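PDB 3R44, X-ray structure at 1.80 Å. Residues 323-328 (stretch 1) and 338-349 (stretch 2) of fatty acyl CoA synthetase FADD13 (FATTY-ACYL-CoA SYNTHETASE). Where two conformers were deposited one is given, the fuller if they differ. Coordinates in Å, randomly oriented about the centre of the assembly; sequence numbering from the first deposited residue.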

ATOM      1  N   GLY A 323      -1.642  -6.355  -5.074  1.00 17.07           N
ATOM      2  CA  GLY A 323      -1.979  -6.645  -6.459  1.00 17.13           C
ATOM      3  C   GLY A 323      -3.341  -6.092  -6.827  1.00 16.72           C
ATOM      4  O   GLY A 323      -4.115  -5.639  -5.996  1.00 17.01           O
ATOM      5  N   GLY A 324      -3.692  -6.158  -8.077  1.00 16.59           N
ATOM      6  CA  GLY A 324      -5.020  -5.710  -8.447  1.00 17.55           C
ATOM      7  C   GLY A 324      -5.014  -5.335  -9.903  1.00 16.20           C
ATOM      8  O   GLY A 324      -5.183  -6.228 -10.749  1.00 16.40           O
ATOM      9  N   THR A 325      -4.835  -4.049 -10.209  1.00 16.71           N
ATOM     10  CA  THR A 325      -4.702  -3.593 -11.573  1.00 14.70           C
ATOM     11  C   THR A 325      -3.353  -2.881 -11.768  1.00 15.35           C
ATOM     12  O   THR A 325      -2.816  -2.240 -10.849  1.00 14.43           O
ATOM     13  CB  THR A 325      -5.859  -2.639 -12.081  1.00 16.50           C
ATOM     14  OG1 THR A 325      -5.852  -1.421 -11.334  1.00 15.69           O
ATOM     15  CG2 THR A 325      -7.278  -3.279 -12.005  1.00 15.24           C
ATOM     16  N   LEU A 326      -2.861  -2.945 -13.010  1.00 14.53           N
ATOM     17  CA  LEU A 326      -1.654  -2.275 -13.444  1.00 15.30           C
ATOM     18  C   LEU A 326      -1.877  -1.616 -14.790  1.00 14.78           C
ATOM     19  O   LEU A 326      -2.492  -2.201 -15.685  1.00 14.12           O
ATOM     20  CB  LEU A 326      -0.437  -3.218 -13.470  1.00 15.58           C
ATOM     21  CG  LEU A 326       0.101  -3.684 -12.087  1.00 17.53           C
ATOM     22  CD1 LEU A 326       1.145  -4.706 -12.380  1.00 19.65           C
ATOM     23  CD2 LEU A 326       0.679  -2.539 -11.225  1.00 22.52           C
ATOM     24  N   LEU A 327      -1.435  -0.371 -14.874  1.00 15.06           N
ATOM     25  CA  LEU A 327      -1.452   0.409 -16.131  1.00 15.33           C
ATOM     26  C   LEU A 327      -0.038   0.361 -16.625  1.00 18.48           C
ATOM     27  O   LEU A 327       0.864   1.023 -16.087  1.00 18.80           O
ATOM     28  CB  LEU A 327      -1.956   1.829 -15.881  1.00 16.09           C
ATOM     29  CG  LEU A 327      -1.996   2.745 -17.107  1.00 19.16           C
ATOM     30  CD1 LEU A 327      -3.132   2.232 -17.984  1.00 16.78           C
ATOM     31  CD2 LEU A 327      -2.181   4.215 -16.734  1.00 19.50           C
ATOM     32  N   LEU A 328       0.186  -0.463 -17.624  1.00 20.39           N
ATOM     33  CA  LEU A 328       1.515  -0.664 -18.113  1.00 24.65           C
ATOM     34  C   LEU A 328       2.063   0.615 -18.792  1.00 26.71           C
ATOM     35  O   LEU A 328       1.318   1.538 -19.160  1.00 27.53           O
ATOM     36  CB  LEU A 328       1.570  -1.959 -18.975  1.00 24.50           C
ATOM     37  CG  LEU A 328       1.141  -3.250 -18.209  1.00 28.24           C
ATOM     38  CD1 LEU A 328       1.294  -4.495 -19.074  1.00 31.07           C
ATOM     39  CD2 LEU A 328       1.885  -3.414 -16.915  1.00 29.97           C
TER
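Stretch 2, residues 338-349: SAGRATMFTDVA

Stretch 2 meets stretch 1 as a short antiparallel partner, then turns and leaves across it. The pairing is brief: Thr-325 faces Ala-342 as a non-hydrogen-bonded pair with CA atoms 4.4 Å apart, and Leu-326 faces Arg-341 as the hydrogen-bonded pair, CA to CA 5.6 Å. Leu-326 N donates to Arg-341 O at 3.0 Å and nearly straight; the return bond, Arg-341 N to Leu-326 O at 3.1 Å, is bent and weak. Two residues on, Thr-343 N donates to Gly-324 O at 3.3 Å. Water 1 lies within hydrogen-bonding distance of two carbonyls, its O 2.9 Å from Leu-326 O and 3.1 Å from Ala-342 O, and links the two strands.

Before this ladder the chain comes in very close. Gly-340 has phi 92°, psi -165°, and its CA lies 3.6 Å from the CA of Leu-327. A CB here would point toward stretch 1 and fall 2.2 Å from Leu-326 O and 2.3 Å from Leu-327 N, so both the positive phi and the tight approach call for glycine. Its CA hydrogen instead makes a CA-H...O contact with Leu-326 O, 3.4 Å from Gly-340 CA. Ser-338, with chi1 t, accepts from Gly-340 N at its OG, 2.9 Å, a side-chain brace for the segment entering the pairing. Gly-324 follows a similar rule within its own backbone: at phi 157°, psi -96°, a CB would be jammed against the preceding carbonyl.

Thr-325 takes chi1 p, which carries OG1 to Ala-339 O, where it donates at 2.8 Å; its CG2 meets Val-348 CG2 at 3.8 Å. One side chain thus serves a polar and an apolar neighbour. Leu-327, chi1 t and chi2 p, brings CD2 to 3.5 Å from Ser-338 O, while its CB rests 3.6 Å from Gly-340 CA, using the room left by the missing side chain.

Leu-326 and Arg-341 share one face of the sheet. Leu-326, in the mt rotamer, packs its CG 3.6 Å from Thr-343 CG2. Thr-343 points toward stretch 1 with chi1 p, methyl against the leucine.

A type II turn from Thr-343 to Thr-346 then redirects the chain, closed by Thr-346 N to Thr-343 O at 3.2 Å, with Phe-345 at phi 70°. The strand 346-349 that follows crosses strand 324-327 at -89°, closest approach 7.3 Å. Alternation along it sends Thr-346 and Val-348 toward stretch 1, with Thr-346 CG2 2.9 Å from Gly-324 O, while Asp-347 points away.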

ATOM      1  N   SER A 338      -6.337   6.431 -15.527  1.00 20.76           N
ATOM      2  CA  SER A 338      -6.724   5.047 -15.306  1.00 19.52           C
ATOM      3  C   SER A 338      -5.788   4.362 -14.306  1.00 18.62           C
ATOM      4  O   SER A 338      -4.607   4.685 -14.242  1.00 20.52           O
ATOM      5  CB  SER A 338      -6.708   4.254 -16.597  1.00 18.02           C
ATOM      6  OG  SER A 338      -7.094   2.929 -16.336  1.00 18.78           O
ATOM      7  N   ALA A 339      -6.315   3.376 -13.584  1.00 18.73           N
ATOM      8  CA  ALA A 339      -5.557   2.488 -12.733  1.00 17.65           C
ATOM      9  C   ALA A 339      -5.107   1.218 -13.508  1.00 17.26           C
ATOM     10  O   ALA A 339      -4.456   0.342 -12.943  1.00 19.28           O
ATOM     11  CB  ALA A 339      -6.434   2.078 -11.496  1.00 16.92           C
ATOM     12  N   GLY A 340      -5.492   1.132 -14.782  1.00 16.55           N
ATOM     13  CA  GLY A 340      -5.058   0.099 -15.703  1.00 16.69           C
ATOM     14  C   GLY A 340      -5.997  -1.102 -15.741  1.00 15.52           C
ATOM     15  O   GLY A 340      -7.159  -0.998 -15.351  1.00 14.17           O
ATOM     16  N   ARG A 341      -5.492  -2.181 -16.323  1.00 14.21           N
ATOM     17  CA  ARG A 341      -6.237  -3.437 -16.484  1.00 15.49           C
ATOM     18  C   ARG A 341      -5.945  -4.415 -15.344  1.00 15.25           C
ATOM     19  O   ARG A 341      -4.923  -4.324 -14.665  1.00 14.08           O
ATOM     20  CB  ARG A 341      -5.791  -4.104 -17.787  1.00 16.02           C
ATOM     21  CG  ARG A 341      -6.237  -3.404 -19.093  1.00 20.08           C
ATOM     22  CD  ARG A 341      -5.663  -4.062 -20.331  1.00 21.02           C
ATOM     23  NE  ARG A 341      -6.563  -3.769 -21.452  1.00 22.12           N
ATOM     24  CZ  ARG A 341      -6.178  -3.692 -22.696  1.00 24.24           C
ATOM     25  NH1 ARG A 341      -4.904  -3.849 -22.993  1.00 26.80           N
ATOM     26  NH2 ARG A 341      -7.052  -3.410 -23.634  1.00 28.64           N
ATOM     27  N   ALA A 342      -6.796  -5.425 -15.197  1.00 14.51           N
ATOM     28  CA  ALA A 342      -6.523  -6.522 -14.294  1.00 15.57           C
ATOM     29  C   ALA A 342      -5.151  -7.119 -14.637  1.00 17.14           C
ATOM     30  O   ALA A 342      -4.659  -6.998 -15.777  1.00 18.04           O
ATOM     31  CB  ALA A 342      -7.636  -7.619 -14.426  1.00 13.72           C
ATOM     32  N   THR A 343      -4.494  -7.655 -13.631  1.00 17.78           N
ATOM     33  CA  THR A 343      -3.181  -8.284 -13.776  1.00 18.28           C
ATOM     34  C   THR A 343      -3.301  -9.789 -13.952  1.00 18.00           C
ATOM     35  O   THR A 343      -4.429 -10.377 -13.885  1.00 16.87           O
ATOM     36  CB  THR A 343      -2.287  -7.969 -12.595  1.00 18.72           C
ATOM     37  OG1 THR A 343      -2.853  -8.487 -11.373  1.00 20.10           O
ATOM     38  CG2 THR A 343      -2.158  -6.461 -12.477  1.00 22.33           C
ATOM     39  N   MET A 344      -2.165 -10.442 -14.221  1.00 16.46           N
ATOM     40  CA  MET A 344      -2.177 -11.886 -14.288  1.00 17.16           C
ATOM     41  C   MET A 344      -2.611 -12.380 -12.958  1.00 14.67           C
ATOM     42  O   MET A 344      -2.289 -11.808 -11.928  1.00 13.69           O
ATOM     43  CB  MET A 344      -0.820 -12.515 -14.636  1.00 17.11           C
ATOM     44  CG  MET A 344      -0.478 -12.410 -16.021  1.00 18.45           C
ATOM     45  SD  MET A 344      -1.710 -13.033 -17.187  1.00 18.94           S
ATOM     46  CE  MET A 344      -1.652 -14.797 -16.944  1.00 19.47           C
ATOM     47  N   PHE A 345      -3.396 -13.437 -12.974  1.00 14.55           N
ATOM     48  CA  PHE A 345      -3.858 -14.115 -11.749  1.00 14.06           C
ATOM     49  C   PHE A 345      -4.869 -13.313 -10.924  1.00 14.26           C
ATOM     50  O   PHE A 345      -5.129 -13.667  -9.782  1.00 16.76           O
ATOM     51  CB  PHE A 345      -2.676 -14.574 -10.881  1.00 15.97           C
ATOM     52  CG  PHE A 345      -1.645 -15.335 -11.647  1.00 16.97           C
ATOM     53  CD1 PHE A 345      -1.995 -16.501 -12.307  1.00 16.58           C
ATOM     54  CD2 PHE A 345      -0.351 -14.860 -11.757  1.00 16.00           C
ATOM     55  CE1 PHE A 345      -1.040 -17.215 -13.092  1.00 23.86           C
ATOM     56  CE2 PHE A 345       0.603 -15.563 -12.513  1.00 19.10           C
ATOM     57  CZ  PHE A 345       0.260 -16.721 -13.199  1.00 22.73           C
ATOM     58  N   THR A 346      -5.431 -12.266 -11.522  1.00 14.28           N
ATOM     59  CA  THR A 346      -6.412 -11.408 -10.833  0.50 14.84           C
ATOM     60  C   THR A 346      -7.605 -11.164 -11.748  1.00 15.97           C
ATOM     61  O   THR A 346      -7.434 -10.852 -12.943  1.00 18.08           O
ATOM     62  CB  THR A 346      -5.805 -10.052 -10.348  0.50 13.77           C
ATOM     63  OG1 THR A 346      -6.549  -9.547  -9.223  0.50 18.00           O
ATOM     64  CG2 THR A 346      -5.833  -9.005 -11.436  0.50 13.68           C
ATOM     65  N   ASP A 347      -8.825 -11.324 -11.210  1.00 13.76           N
ATOM     66  CA  ASP A 347      -9.983 -10.868 -11.945  1.00 13.39           C
ATOM     67  C   ASP A 347     -10.536  -9.632 -11.240  1.00 13.15           C
ATOM     68  O   ASP A 347     -10.600  -9.574 -10.012  1.00 13.63           O
ATOM     69  CB  ASP A 347     -11.096 -11.921 -12.051  1.00 14.23           C
ATOM     70  CG  ASP A 347     -10.659 -13.216 -12.782  1.00 19.43           C
ATOM     71  OD1 ASP A 347      -9.665 -13.202 -13.524  1.00 22.18           O
ATOM     72  OD2 ASP A 347     -11.324 -14.270 -12.634  1.00 21.69           O
ATOM     73  N   VAL A 348     -10.938  -8.630 -11.992  1.00 12.56           N
ATOM     74  CA  VAL A 348     -11.406  -7.366 -11.381  1.00 13.32           C
ATOM     75  C   VAL A 348     -12.687  -7.011 -12.063  1.00 14.96           C
ATOM     76  O   VAL A 348     -12.763  -7.148 -13.275  1.00 16.31           O
ATOM     77  CB  VAL A 348     -10.386  -6.214 -11.600  1.00 13.50           C
ATOM     78  CG1 VAL A 348     -10.958  -4.868 -11.055  1.00 14.59           C
ATOM     79  CG2 VAL A 348      -8.970  -6.595 -11.042  1.00 13.56           C
ATOM     80  N   ALA A 349     -13.727  -6.616 -11.331  1.00 14.79           N
ATOM     81  CA  ALA A 349     -14.998  -6.315 -11.956  1.00 13.92           C
ATOM     82  C   ALA A 349     -15.654  -5.225 -11.115  1.00 14.80           C
ATOM     83  O   ALA A 349     -15.025  -4.732 -10.152  1.00 15.01           O
ATOM     84  CB  ALA A 349     -15.925  -7.603 -12.050  1.00 14.11           C
TER
HETATM   85  O   HOH W   1      -2.431  -5.005 -16.417  1.00  3.28           O